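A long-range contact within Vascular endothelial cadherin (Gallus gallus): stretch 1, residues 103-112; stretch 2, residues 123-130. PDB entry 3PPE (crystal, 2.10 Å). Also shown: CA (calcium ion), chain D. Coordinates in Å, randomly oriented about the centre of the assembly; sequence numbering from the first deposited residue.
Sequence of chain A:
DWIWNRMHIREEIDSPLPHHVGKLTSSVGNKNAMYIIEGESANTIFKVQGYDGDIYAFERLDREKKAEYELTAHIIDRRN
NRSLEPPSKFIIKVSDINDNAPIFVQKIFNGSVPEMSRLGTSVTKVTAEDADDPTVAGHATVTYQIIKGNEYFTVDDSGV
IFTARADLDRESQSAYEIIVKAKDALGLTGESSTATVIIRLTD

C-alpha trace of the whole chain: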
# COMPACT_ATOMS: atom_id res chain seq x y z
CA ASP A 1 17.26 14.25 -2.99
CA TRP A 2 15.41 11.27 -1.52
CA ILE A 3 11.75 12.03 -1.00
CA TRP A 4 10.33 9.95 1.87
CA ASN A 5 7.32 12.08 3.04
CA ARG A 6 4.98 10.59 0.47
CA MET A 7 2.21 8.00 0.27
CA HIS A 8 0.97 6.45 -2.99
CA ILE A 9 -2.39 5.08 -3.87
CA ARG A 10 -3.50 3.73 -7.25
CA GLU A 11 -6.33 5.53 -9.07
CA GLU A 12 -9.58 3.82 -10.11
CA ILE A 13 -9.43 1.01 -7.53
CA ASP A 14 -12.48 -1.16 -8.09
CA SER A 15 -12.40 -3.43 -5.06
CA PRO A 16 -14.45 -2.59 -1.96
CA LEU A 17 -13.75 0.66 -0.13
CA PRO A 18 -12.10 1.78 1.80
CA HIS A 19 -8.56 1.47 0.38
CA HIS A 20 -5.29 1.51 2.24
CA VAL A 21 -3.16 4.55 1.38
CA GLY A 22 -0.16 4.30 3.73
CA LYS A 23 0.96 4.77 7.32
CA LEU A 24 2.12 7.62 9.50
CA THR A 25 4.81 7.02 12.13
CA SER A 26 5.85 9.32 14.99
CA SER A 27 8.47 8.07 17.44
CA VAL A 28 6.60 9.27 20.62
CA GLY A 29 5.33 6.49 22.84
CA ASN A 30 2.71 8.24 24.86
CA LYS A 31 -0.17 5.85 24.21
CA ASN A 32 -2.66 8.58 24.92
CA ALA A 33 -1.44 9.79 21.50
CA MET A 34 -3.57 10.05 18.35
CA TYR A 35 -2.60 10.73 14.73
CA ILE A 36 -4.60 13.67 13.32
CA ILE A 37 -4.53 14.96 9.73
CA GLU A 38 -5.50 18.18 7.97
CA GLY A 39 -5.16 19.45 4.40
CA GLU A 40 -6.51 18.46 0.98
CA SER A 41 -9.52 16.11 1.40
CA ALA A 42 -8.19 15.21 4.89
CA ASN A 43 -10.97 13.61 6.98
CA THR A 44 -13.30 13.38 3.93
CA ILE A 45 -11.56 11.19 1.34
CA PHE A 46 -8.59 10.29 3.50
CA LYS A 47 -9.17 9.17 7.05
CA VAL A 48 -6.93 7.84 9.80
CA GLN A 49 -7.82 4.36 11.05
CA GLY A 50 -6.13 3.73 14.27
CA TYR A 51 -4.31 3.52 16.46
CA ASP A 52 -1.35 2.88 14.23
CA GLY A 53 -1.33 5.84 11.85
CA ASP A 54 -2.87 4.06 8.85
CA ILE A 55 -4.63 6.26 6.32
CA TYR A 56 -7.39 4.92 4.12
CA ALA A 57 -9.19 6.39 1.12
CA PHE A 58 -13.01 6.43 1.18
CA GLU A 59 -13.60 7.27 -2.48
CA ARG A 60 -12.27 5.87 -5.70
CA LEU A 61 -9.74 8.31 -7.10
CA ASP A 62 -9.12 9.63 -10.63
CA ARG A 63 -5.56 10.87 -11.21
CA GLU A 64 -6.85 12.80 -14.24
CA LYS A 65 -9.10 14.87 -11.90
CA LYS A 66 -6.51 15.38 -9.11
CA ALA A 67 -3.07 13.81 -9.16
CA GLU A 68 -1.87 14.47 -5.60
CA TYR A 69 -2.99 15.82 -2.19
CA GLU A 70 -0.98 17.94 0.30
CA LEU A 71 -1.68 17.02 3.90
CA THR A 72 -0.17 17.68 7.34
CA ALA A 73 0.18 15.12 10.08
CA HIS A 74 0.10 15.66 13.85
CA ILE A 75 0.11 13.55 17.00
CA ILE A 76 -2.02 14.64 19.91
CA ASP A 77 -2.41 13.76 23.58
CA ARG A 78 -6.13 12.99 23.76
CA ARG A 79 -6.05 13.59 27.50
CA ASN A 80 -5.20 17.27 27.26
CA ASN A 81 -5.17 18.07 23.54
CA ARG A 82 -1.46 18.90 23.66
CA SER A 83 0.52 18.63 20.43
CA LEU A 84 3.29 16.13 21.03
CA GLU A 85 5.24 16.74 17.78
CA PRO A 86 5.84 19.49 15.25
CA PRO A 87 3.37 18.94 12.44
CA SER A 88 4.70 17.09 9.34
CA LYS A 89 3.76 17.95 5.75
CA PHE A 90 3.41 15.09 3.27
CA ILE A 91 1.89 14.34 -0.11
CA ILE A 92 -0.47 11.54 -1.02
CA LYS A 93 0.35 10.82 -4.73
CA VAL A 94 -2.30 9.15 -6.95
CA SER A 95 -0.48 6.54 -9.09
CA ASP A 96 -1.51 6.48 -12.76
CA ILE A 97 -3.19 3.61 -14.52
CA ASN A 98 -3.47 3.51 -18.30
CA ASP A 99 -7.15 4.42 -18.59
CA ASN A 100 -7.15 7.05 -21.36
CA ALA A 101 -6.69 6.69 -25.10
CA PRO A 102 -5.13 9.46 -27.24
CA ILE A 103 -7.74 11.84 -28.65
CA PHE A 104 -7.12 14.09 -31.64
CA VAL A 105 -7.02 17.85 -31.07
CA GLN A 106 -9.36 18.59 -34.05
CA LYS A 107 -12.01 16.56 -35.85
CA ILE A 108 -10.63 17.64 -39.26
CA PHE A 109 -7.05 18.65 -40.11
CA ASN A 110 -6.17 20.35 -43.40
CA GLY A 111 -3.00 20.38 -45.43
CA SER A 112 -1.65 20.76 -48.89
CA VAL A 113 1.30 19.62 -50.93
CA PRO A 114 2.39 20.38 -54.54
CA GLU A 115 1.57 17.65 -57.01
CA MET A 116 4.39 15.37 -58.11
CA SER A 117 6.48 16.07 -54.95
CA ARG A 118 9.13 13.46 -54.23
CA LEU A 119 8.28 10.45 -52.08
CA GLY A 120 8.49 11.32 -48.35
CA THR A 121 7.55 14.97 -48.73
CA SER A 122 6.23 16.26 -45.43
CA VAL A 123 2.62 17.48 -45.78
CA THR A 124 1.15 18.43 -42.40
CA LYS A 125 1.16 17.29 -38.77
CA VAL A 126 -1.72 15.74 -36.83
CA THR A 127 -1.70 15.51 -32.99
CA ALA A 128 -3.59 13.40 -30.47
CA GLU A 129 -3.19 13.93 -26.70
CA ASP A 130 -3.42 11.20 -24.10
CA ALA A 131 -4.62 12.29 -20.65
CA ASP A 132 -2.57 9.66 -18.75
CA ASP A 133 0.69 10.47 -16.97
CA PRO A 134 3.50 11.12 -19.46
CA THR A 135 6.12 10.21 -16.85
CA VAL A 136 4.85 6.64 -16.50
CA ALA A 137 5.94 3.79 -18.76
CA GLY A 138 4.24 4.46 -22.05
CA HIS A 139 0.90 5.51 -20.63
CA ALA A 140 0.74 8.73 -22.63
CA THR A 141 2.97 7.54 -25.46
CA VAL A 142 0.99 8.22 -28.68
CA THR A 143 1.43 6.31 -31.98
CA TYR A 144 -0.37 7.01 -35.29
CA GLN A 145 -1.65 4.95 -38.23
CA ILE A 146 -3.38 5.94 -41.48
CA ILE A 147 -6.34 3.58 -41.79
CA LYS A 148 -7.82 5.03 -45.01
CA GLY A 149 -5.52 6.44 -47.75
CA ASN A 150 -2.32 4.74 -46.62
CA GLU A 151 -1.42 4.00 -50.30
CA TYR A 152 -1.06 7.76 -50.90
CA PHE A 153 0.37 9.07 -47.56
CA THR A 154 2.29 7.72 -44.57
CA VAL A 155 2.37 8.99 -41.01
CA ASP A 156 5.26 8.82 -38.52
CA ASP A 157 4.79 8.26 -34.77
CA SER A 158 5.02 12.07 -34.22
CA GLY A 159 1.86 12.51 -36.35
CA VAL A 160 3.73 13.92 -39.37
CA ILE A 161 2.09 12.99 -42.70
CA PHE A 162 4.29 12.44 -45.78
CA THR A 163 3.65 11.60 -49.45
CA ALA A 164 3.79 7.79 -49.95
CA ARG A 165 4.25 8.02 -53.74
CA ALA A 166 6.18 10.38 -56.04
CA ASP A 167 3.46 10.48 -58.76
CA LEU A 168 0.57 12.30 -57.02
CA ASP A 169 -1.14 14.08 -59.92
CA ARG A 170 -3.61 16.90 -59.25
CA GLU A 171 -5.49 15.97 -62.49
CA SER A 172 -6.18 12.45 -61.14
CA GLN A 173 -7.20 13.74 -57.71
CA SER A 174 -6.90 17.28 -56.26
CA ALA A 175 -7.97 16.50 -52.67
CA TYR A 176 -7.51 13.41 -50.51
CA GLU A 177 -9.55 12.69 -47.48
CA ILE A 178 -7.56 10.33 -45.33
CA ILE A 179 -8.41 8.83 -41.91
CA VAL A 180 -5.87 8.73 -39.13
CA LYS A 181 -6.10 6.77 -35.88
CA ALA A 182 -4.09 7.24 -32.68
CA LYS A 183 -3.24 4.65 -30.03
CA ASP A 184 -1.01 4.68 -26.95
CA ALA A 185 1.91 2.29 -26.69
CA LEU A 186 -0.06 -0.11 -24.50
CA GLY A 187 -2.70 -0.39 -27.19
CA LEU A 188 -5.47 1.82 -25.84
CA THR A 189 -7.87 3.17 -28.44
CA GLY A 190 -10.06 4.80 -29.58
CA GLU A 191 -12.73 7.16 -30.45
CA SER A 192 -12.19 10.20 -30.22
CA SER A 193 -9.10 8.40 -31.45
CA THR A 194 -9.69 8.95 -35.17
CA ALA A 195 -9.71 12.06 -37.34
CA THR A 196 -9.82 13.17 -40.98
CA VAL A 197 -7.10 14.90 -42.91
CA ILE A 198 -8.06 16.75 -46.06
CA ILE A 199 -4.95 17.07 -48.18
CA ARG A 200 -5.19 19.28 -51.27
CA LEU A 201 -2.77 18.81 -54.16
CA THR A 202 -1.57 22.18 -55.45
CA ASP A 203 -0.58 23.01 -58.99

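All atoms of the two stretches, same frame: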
# COMPACT_ATOMS: atom_id res chain seq x y z
N ILE A 103 -6.61 11.24 -27.93
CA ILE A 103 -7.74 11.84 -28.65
C ILE A 103 -7.22 12.98 -29.50
O ILE A 103 -6.45 13.81 -29.03
CB ILE A 103 -8.88 12.33 -27.69
CG1 ILE A 103 -9.48 11.17 -26.88
CG2 ILE A 103 -10.04 13.00 -28.47
CD1 ILE A 103 -9.97 11.64 -25.54
N PHE A 104 -7.62 13.03 -30.77
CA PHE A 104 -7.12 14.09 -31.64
C PHE A 104 -7.49 15.47 -31.14
O PHE A 104 -8.46 15.60 -30.41
CB PHE A 104 -7.54 13.84 -33.07
CG PHE A 104 -6.68 12.82 -33.75
CD1 PHE A 104 -7.09 11.49 -33.81
CD2 PHE A 104 -5.43 13.18 -34.26
CE1 PHE A 104 -6.27 10.51 -34.44
CE2 PHE A 104 -4.60 12.21 -34.87
CZ PHE A 104 -5.06 10.87 -34.96
N VAL A 105 -6.72 16.49 -31.53
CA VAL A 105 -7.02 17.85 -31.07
C VAL A 105 -8.05 18.58 -31.94
O VAL A 105 -8.56 19.61 -31.54
CB VAL A 105 -5.74 18.72 -30.87
CG1 VAL A 105 -4.81 18.10 -29.82
CG2 VAL A 105 -5.01 18.95 -32.19
N GLN A 106 -8.38 18.02 -33.11
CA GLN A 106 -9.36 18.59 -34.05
C GLN A 106 -10.02 17.39 -34.70
O GLN A 106 -9.37 16.37 -34.91
CB GLN A 106 -8.72 19.39 -35.22
CG GLN A 106 -7.82 20.53 -34.80
CD GLN A 106 -7.03 21.15 -35.90
OE1 GLN A 106 -7.39 21.09 -37.12
NE2 GLN A 106 -5.96 21.79 -35.51
N LYS A 107 -11.29 17.54 -35.04
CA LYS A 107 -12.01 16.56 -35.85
C LYS A 107 -11.46 16.40 -37.28
O LYS A 107 -11.36 15.29 -37.79
CB LYS A 107 -13.46 17.02 -35.95
CG LYS A 107 -14.39 15.96 -36.55
CD LYS A 107 -14.65 14.80 -35.56
CE LYS A 107 -15.95 14.09 -35.95
NZ LYS A 107 -16.06 12.73 -35.32
N ILE A 108 -11.16 17.54 -37.92
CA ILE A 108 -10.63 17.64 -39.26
C ILE A 108 -9.36 18.52 -39.26
O ILE A 108 -9.34 19.67 -38.78
CB ILE A 108 -11.70 18.18 -40.25
CG1 ILE A 108 -12.98 17.30 -40.25
CG2 ILE A 108 -11.10 18.31 -41.66
CD1 ILE A 108 -14.08 17.83 -41.19
N PHE A 109 -8.27 17.93 -39.76
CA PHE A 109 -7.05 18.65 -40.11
C PHE A 109 -6.98 18.92 -41.62
O PHE A 109 -7.52 18.18 -42.43
CB PHE A 109 -5.81 17.86 -39.69
CG PHE A 109 -5.76 17.50 -38.22
CD1 PHE A 109 -6.44 16.36 -37.73
CD2 PHE A 109 -5.01 18.27 -37.34
CE1 PHE A 109 -6.37 16.02 -36.35
CE2 PHE A 109 -4.90 17.92 -36.02
CZ PHE A 109 -5.58 16.82 -35.50
N ASN A 110 -6.30 19.99 -42.00
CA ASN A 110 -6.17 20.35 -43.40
C ASN A 110 -4.71 20.52 -43.73
O ASN A 110 -3.94 21.08 -42.94
CB ASN A 110 -6.92 21.67 -43.69
CG ASN A 110 -8.40 21.54 -43.53
OD1 ASN A 110 -9.09 21.10 -44.44
ND2 ASN A 110 -8.90 21.88 -42.35
N GLY A 111 -4.30 20.03 -44.91
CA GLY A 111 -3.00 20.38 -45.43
C GLY A 111 -2.97 20.42 -46.93
O GLY A 111 -3.96 20.14 -47.60
N SER A 112 -1.81 20.75 -47.46
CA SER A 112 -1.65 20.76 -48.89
C SER A 112 -0.21 20.43 -49.24
O SER A 112 0.71 20.57 -48.42
CB SER A 112 -2.07 22.14 -49.49
OG SER A 112 -1.04 23.09 -49.28
N VAL A 123 3.83 16.78 -45.36
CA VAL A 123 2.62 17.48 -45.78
C VAL A 123 2.06 18.39 -44.65
O VAL A 123 1.87 19.59 -44.82
CB VAL A 123 1.54 16.46 -46.24
CG1 VAL A 123 0.21 17.16 -46.60
CG2 VAL A 123 2.07 15.56 -47.36
N THR A 124 1.81 17.78 -43.49
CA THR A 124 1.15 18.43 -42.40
C THR A 124 1.34 17.56 -41.16
O THR A 124 1.88 16.45 -41.27
CB THR A 124 -0.37 18.67 -42.73
OG1 THR A 124 -0.89 19.58 -41.78
CG2 THR A 124 -1.19 17.39 -42.69
N LYS A 125 0.99 18.07 -39.98
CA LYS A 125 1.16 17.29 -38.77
C LYS A 125 -0.20 17.14 -38.11
O LYS A 125 -0.97 18.10 -38.04
CB LYS A 125 2.12 17.97 -37.77
CG LYS A 125 2.50 17.03 -36.59
CD LYS A 125 3.22 17.75 -35.48
CE LYS A 125 3.49 16.83 -34.26
NZ LYS A 125 2.25 16.21 -33.64
N VAL A 126 -0.53 15.94 -37.67
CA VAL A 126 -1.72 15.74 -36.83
C VAL A 126 -1.22 15.48 -35.39
O VAL A 126 -0.06 15.09 -35.20
CB VAL A 126 -2.68 14.60 -37.37
CG1 VAL A 126 -3.12 14.90 -38.83
CG2 VAL A 126 -2.07 13.16 -37.29
N THR A 127 -2.08 15.67 -34.40
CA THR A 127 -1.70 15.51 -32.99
C THR A 127 -2.89 14.96 -32.23
O THR A 127 -3.99 15.50 -32.33
CB THR A 127 -1.33 16.89 -32.36
OG1 THR A 127 -0.34 17.51 -33.15
CG2 THR A 127 -0.79 16.76 -30.89
N ALA A 128 -2.65 13.89 -31.47
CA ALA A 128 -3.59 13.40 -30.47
C ALA A 128 -2.93 13.48 -29.09
O ALA A 128 -1.70 13.32 -28.97
CB ALA A 128 -4.03 11.97 -30.79
N GLU A 129 -3.72 13.78 -28.06
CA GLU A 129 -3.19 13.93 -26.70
C GLU A 129 -3.81 12.84 -25.85
O GLU A 129 -4.97 12.49 -26.02
CB GLU A 129 -3.51 15.30 -26.08
CG GLU A 129 -3.12 16.50 -26.92
CD GLU A 129 -3.69 17.80 -26.36
OE1 GLU A 129 -4.90 17.85 -25.96
OE2 GLU A 129 -2.93 18.79 -26.32
N ASP A 130 -3.01 12.29 -24.96
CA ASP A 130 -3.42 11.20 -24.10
C ASP A 130 -3.35 11.75 -22.68
O ASP A 130 -2.28 12.22 -22.27
CB ASP A 130 -2.44 10.05 -24.26
CG ASP A 130 -2.88 8.80 -23.53
OD1 ASP A 130 -3.14 8.81 -22.30
OD2 ASP A 130 -2.87 7.77 -24.18
CA CA D . -3.05 6.24 -22.31
O HOH W 1 0.06 21.60 -45.20

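The two stretches run antiparallel and touch in two unequal parts: a short, tightly bonded ladder at the start of stretch 1 and the end of stretch 2, and a looser apposition at the other end. Three backbone hydrogen bonds hold the ladder. Ile103 and Glu129 form an antiparallel pair bonded in both directions, Ile103 N to Glu129 O at 2.8 Å and Glu129 N to Ile103 O at 2.9 Å, and Val105 N donates to Thr127 O at 3.0 Å. Between these lies the non-hydrogen-bonded pair Phe104 and Ala128, whose CA atoms approach to 3.8 Å. So close a fit brings CA atoms against carbonyls: Ala128 CA lies 3.2 Å from Ile103 O, and Phe104 CA lies 3.5 Å from Thr127 O.

On the face of the ladder that carries Phe104 and Ala128, a large side chain meets a small one. The methyl of Ala128 sits over one face of the Phe104 ring, with CB 4.0 Å from the ring centroid and nearly on its normal, a CH-pi contact. The ring thus lies across its strand partner, with the methyl beneath it. Val126 meets the same ring at its edge, Phe104 CE2 lying 3.6 Å from Val126 CG2.

Val126 is the bump shared by two rings. Val126 CG1 rests over one face of the Phe109 ring, 3.9 Å from its centroid, so the two branches of one valine fit against two different phenylalanines. The edge of the Phe109 ring reaches the backbone beyond, with Phe109 CZ 3.8 Å from Thr127 O. That carbonyl thus accepts the bond from Val105 while lying beside both aromatic side chains.

On the opposite face of the ladder, Ile103 and Glu129 project together. Val105, just past the strand, points toward stretch 2 and packs its CG1 3.6 Å from Glu129 CD, a contact with the carboxylate end of the glutamate.

Farther along, the axes of strands 108-112 and 123-125 come within 5.8 Å, with their N-to-C directions 152° apart, and no direct hydrogen bond joins the two strands. Here the hollow is Gly111: Thr124 points toward it, and Gly111 CA lies 4.1 Å from Thr124 CB. A CB on residue 111 would fall only 2.8 Å from Thr124 CB, a clash, so the absent side chain is what admits the threonine. Beyond this pair a water bridges the strands, accepting from Ser112 N at 3.1 Å and donating to Val123 O at 2.7 Å.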